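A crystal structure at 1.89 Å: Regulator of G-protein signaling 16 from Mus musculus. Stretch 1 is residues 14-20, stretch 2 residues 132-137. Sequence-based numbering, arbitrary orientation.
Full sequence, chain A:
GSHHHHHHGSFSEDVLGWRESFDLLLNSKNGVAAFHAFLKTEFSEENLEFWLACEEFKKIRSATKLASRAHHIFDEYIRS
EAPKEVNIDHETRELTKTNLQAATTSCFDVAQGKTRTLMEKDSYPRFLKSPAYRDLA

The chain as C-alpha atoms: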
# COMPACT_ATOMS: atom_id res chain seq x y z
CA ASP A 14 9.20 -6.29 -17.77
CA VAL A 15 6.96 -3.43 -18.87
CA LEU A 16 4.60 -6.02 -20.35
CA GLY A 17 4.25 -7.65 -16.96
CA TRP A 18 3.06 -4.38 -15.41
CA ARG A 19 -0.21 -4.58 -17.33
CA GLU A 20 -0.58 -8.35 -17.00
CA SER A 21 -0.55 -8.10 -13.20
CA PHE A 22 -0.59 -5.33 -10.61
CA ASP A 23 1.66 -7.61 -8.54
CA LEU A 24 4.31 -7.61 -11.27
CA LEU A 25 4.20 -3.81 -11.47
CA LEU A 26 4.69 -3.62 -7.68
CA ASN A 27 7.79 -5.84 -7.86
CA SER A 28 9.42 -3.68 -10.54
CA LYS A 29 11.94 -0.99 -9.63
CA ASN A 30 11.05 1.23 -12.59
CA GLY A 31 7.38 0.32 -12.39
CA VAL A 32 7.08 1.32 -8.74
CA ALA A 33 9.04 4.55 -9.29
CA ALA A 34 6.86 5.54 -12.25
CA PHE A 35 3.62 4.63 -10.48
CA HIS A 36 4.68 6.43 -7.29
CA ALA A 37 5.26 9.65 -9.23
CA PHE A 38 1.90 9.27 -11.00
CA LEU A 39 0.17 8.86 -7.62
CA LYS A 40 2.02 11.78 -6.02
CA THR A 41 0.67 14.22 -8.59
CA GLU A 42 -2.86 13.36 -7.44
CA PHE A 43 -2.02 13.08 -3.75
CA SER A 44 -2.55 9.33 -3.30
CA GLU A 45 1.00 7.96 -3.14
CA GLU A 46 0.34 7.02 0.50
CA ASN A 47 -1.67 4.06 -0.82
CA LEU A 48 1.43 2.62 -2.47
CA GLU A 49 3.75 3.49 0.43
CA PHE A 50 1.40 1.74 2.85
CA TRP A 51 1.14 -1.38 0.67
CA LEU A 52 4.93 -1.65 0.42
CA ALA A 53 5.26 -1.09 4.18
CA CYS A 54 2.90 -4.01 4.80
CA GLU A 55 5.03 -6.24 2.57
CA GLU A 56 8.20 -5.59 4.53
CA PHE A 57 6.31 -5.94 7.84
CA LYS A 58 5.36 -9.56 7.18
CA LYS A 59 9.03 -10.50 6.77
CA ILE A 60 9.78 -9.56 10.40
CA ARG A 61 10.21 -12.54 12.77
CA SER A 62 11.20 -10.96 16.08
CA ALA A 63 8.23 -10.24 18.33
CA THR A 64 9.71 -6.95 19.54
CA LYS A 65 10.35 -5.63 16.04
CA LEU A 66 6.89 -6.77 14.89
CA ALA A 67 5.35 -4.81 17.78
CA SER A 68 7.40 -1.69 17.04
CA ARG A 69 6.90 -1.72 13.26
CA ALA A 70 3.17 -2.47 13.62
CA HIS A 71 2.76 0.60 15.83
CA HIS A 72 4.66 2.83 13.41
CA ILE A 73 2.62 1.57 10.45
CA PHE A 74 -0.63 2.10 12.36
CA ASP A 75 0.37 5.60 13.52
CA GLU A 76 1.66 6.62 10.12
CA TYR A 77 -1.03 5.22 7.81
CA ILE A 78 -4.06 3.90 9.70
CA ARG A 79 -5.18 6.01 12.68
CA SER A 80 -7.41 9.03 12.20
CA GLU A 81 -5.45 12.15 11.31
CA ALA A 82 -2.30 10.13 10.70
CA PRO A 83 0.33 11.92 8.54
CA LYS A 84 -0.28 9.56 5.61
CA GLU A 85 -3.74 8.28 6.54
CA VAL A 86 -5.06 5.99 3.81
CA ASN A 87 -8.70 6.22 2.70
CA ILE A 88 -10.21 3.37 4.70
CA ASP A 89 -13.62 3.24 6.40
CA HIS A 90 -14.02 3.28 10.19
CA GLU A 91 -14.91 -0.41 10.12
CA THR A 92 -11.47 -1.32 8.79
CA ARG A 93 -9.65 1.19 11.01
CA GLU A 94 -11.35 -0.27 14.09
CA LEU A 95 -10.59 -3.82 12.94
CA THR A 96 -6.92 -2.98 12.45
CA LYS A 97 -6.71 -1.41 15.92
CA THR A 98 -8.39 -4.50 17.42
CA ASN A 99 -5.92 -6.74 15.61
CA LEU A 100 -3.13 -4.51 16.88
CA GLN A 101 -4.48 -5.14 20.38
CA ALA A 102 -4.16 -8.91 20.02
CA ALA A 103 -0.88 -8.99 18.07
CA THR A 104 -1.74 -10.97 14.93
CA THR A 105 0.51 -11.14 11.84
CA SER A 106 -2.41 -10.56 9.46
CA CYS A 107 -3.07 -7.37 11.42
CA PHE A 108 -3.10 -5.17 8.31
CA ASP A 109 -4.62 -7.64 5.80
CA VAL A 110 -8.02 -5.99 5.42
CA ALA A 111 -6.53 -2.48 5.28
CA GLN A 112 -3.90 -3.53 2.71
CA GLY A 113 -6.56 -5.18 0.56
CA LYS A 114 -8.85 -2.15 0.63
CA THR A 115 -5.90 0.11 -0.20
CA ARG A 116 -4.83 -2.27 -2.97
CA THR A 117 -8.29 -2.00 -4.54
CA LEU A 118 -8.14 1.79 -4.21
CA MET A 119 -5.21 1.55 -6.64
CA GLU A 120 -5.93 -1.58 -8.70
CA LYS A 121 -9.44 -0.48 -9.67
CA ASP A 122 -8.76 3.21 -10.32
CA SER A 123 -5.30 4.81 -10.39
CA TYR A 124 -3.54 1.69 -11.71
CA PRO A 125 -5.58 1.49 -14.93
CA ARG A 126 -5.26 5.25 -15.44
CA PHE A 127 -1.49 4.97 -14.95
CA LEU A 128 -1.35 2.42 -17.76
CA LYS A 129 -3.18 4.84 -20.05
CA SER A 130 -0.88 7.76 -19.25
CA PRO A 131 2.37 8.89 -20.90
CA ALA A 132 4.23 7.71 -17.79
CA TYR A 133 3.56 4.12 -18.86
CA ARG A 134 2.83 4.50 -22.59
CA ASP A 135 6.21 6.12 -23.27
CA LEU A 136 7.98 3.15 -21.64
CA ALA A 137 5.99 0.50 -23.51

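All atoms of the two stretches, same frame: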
# COMPACT_ATOMS: atom_id res chain seq x y z
N ASP A 14 9.40 -6.92 -19.11
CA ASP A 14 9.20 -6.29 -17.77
C ASP A 14 8.02 -5.34 -17.80
O ASP A 14 7.10 -5.45 -16.99
CB ASP A 14 10.48 -5.54 -17.35
CG ASP A 14 10.32 -4.81 -16.03
OD1 ASP A 14 9.67 -5.36 -15.11
OD2 ASP A 14 10.86 -3.69 -15.89
N VAL A 15 8.04 -4.40 -18.74
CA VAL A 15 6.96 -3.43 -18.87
C VAL A 15 5.65 -4.13 -19.24
O VAL A 15 4.57 -3.67 -18.88
CB VAL A 15 7.33 -2.35 -19.92
CG1 VAL A 15 6.18 -1.38 -20.12
CG2 VAL A 15 8.56 -1.59 -19.45
N LEU A 16 5.77 -5.24 -19.95
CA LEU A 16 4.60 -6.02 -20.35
C LEU A 16 3.95 -6.59 -19.10
O LEU A 16 2.73 -6.57 -18.94
CB LEU A 16 5.03 -7.16 -21.29
CG LEU A 16 3.97 -7.98 -22.04
CD1 LEU A 16 4.67 -8.97 -22.97
CD2 LEU A 16 3.10 -8.73 -21.08
N GLY A 17 4.78 -7.09 -18.19
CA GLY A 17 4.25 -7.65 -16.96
C GLY A 17 3.43 -6.67 -16.14
O GLY A 17 2.48 -7.06 -15.47
N TRP A 18 3.79 -5.39 -16.18
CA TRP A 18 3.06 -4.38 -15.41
C TRP A 18 1.57 -4.33 -15.75
O TRP A 18 0.75 -4.01 -14.88
CB TRP A 18 3.66 -2.98 -15.62
CG TRP A 18 5.12 -2.84 -15.32
CD1 TRP A 18 5.98 -3.81 -14.88
CD2 TRP A 18 5.90 -1.66 -15.51
NE1 TRP A 18 7.26 -3.30 -14.80
CE2 TRP A 18 7.24 -1.99 -15.19
CE3 TRP A 18 5.61 -0.36 -15.94
CZ2 TRP A 18 8.28 -1.06 -15.28
CZ3 TRP A 18 6.64 0.56 -16.04
CH2 TRP A 18 7.96 0.21 -15.71
N ARG A 19 1.21 -4.60 -17.00
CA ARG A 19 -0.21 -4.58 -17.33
C ARG A 19 -0.85 -5.96 -17.26
O ARG A 19 -2.07 -6.08 -17.33
CB ARG A 19 -0.45 -3.91 -18.69
CG ARG A 19 0.26 -4.52 -19.85
CD ARG A 19 0.41 -3.48 -20.96
NE ARG A 19 -0.10 -3.96 -22.24
CZ ARG A 19 0.26 -5.09 -22.82
NH1 ARG A 19 1.16 -5.88 -22.25
NH2 ARG A 19 -0.28 -5.44 -23.98
N GLU A 20 -0.04 -7.00 -17.12
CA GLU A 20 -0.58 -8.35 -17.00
C GLU A 20 -0.98 -8.60 -15.55
O GLU A 20 -1.90 -9.37 -15.27
CB GLU A 20 0.44 -9.41 -17.40
CG GLU A 20 0.81 -9.46 -18.86
CD GLU A 20 1.75 -10.62 -19.16
OE1 GLU A 20 2.67 -10.85 -18.35
OE2 GLU A 20 1.56 -11.30 -20.19
N ALA A 132 3.28 8.29 -18.72
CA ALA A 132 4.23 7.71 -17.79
C ALA A 132 4.46 6.22 -18.06
O ALA A 132 5.55 5.71 -17.84
CB ALA A 132 3.76 7.92 -16.35
N TYR A 133 3.42 5.54 -18.54
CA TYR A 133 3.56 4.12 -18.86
C TYR A 133 3.70 3.95 -20.38
O TYR A 133 4.60 3.24 -20.84
CB TYR A 133 2.33 3.32 -18.40
CG TYR A 133 2.41 1.88 -18.82
CD1 TYR A 133 3.27 0.98 -18.18
CD2 TYR A 133 1.70 1.42 -19.93
CE1 TYR A 133 3.43 -0.32 -18.64
CE2 TYR A 133 1.85 0.12 -20.39
CZ TYR A 133 2.71 -0.75 -19.74
OH TYR A 133 2.86 -2.03 -20.21
N ARG A 134 2.83 4.60 -21.13
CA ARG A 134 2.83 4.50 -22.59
C ARG A 134 4.17 4.81 -23.25
O ARG A 134 4.52 4.19 -24.24
CB ARG A 134 1.74 5.39 -23.18
CG ARG A 134 0.35 4.82 -23.01
CD ARG A 134 -0.70 5.74 -23.60
NE ARG A 134 -2.03 5.14 -23.58
CZ ARG A 134 -3.15 5.81 -23.83
NH1 ARG A 134 -3.10 7.10 -24.11
NH2 ARG A 134 -4.32 5.18 -23.80
N ASP A 135 4.91 5.77 -22.70
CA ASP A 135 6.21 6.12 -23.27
C ASP A 135 7.23 5.00 -23.04
O ASP A 135 8.16 4.83 -23.83
CB ASP A 135 6.73 7.42 -22.65
CG ASP A 135 5.91 8.64 -23.06
OD1 ASP A 135 6.12 9.73 -22.49
OD2 ASP A 135 5.05 8.51 -23.96
N LEU A 136 7.05 4.24 -21.97
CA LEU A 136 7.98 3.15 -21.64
C LEU A 136 7.64 1.84 -22.33
O LEU A 136 8.47 0.93 -22.40
CB LEU A 136 7.99 2.92 -20.13
CG LEU A 136 8.20 4.13 -19.22
CD1 LEU A 136 8.15 3.68 -17.76
CD2 LEU A 136 9.52 4.81 -19.54
N ALA A 137 6.42 1.72 -22.84
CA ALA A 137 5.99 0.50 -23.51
C ALA A 137 6.77 0.24 -24.80
O ALA A 137 7.43 1.17 -25.30
CB ALA A 137 4.49 0.55 -23.80
OXT ALA A 137 6.69 -0.90 -25.30

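Contact between residues 14-20 and 132-137, near the two ends of the RGS16 chain; the touching residues lie at least 114 positions apart in sequence, and together the two stretches bury 282 Å². A single hydrogen bond crosses the interface, from Tyr133 OH to Val15 O at 2.7 Å. The CA-to-CB bond of Tyr133 points sideways, but with chi1 at 176° (t) the end of the side chain comes nearer the first stretch and brings its hydroxyl to a backbone carbonyl in a weakly bonded helix. Within its own stretch Val15 O accepts only a weak bond, from Trp18 N at 3.3 Å, so Tyr133 OH is its closer partner. Arg19 also packs against the hydroxyl, through carbon rather than its guanidinium: Arg19 CD lies 2.9 Å from Tyr133 OH, a tight approach.

The apolar packing centres on Val15, whose CA-to-CB bond points toward the second stretch: Val15 CG1 lies 3.3 Å from Tyr133 CE1 and 3.9 Å from Ala137 CA, bridging the tyrosine ring and the C-terminal residue. The CA-to-CB bond of Leu136 also points toward the first stretch, and Leu136 CD1 meets the edge of the Trp18 ring, 3.9 Å from Trp18 CZ3. Both methyls of Val15 also lie near the backbone carbonyl of Leu136, with Val15 CG2 3.9 Å and Val15 CG1 4.0 Å from Leu136 O.

Among the aromatic side chains, Trp18 CE3 approaches Tyr133 CE1 to 3.5 Å. The tyrosine ring and the six-membered ring of Trp18 meet rim to rim, with centroids 5.8 Å apart and planes at 53°, so neither lies over the face of the other. A weak hydrogen bond from Trp18 NE1 to Asp14 OD1 (3.2 Å) ties the indole to its own stretch.

Tyr133 is thus the hub, touching Val15, Trp18 and Arg19 and losing 99 Å² to the contact, the largest share of any residue here.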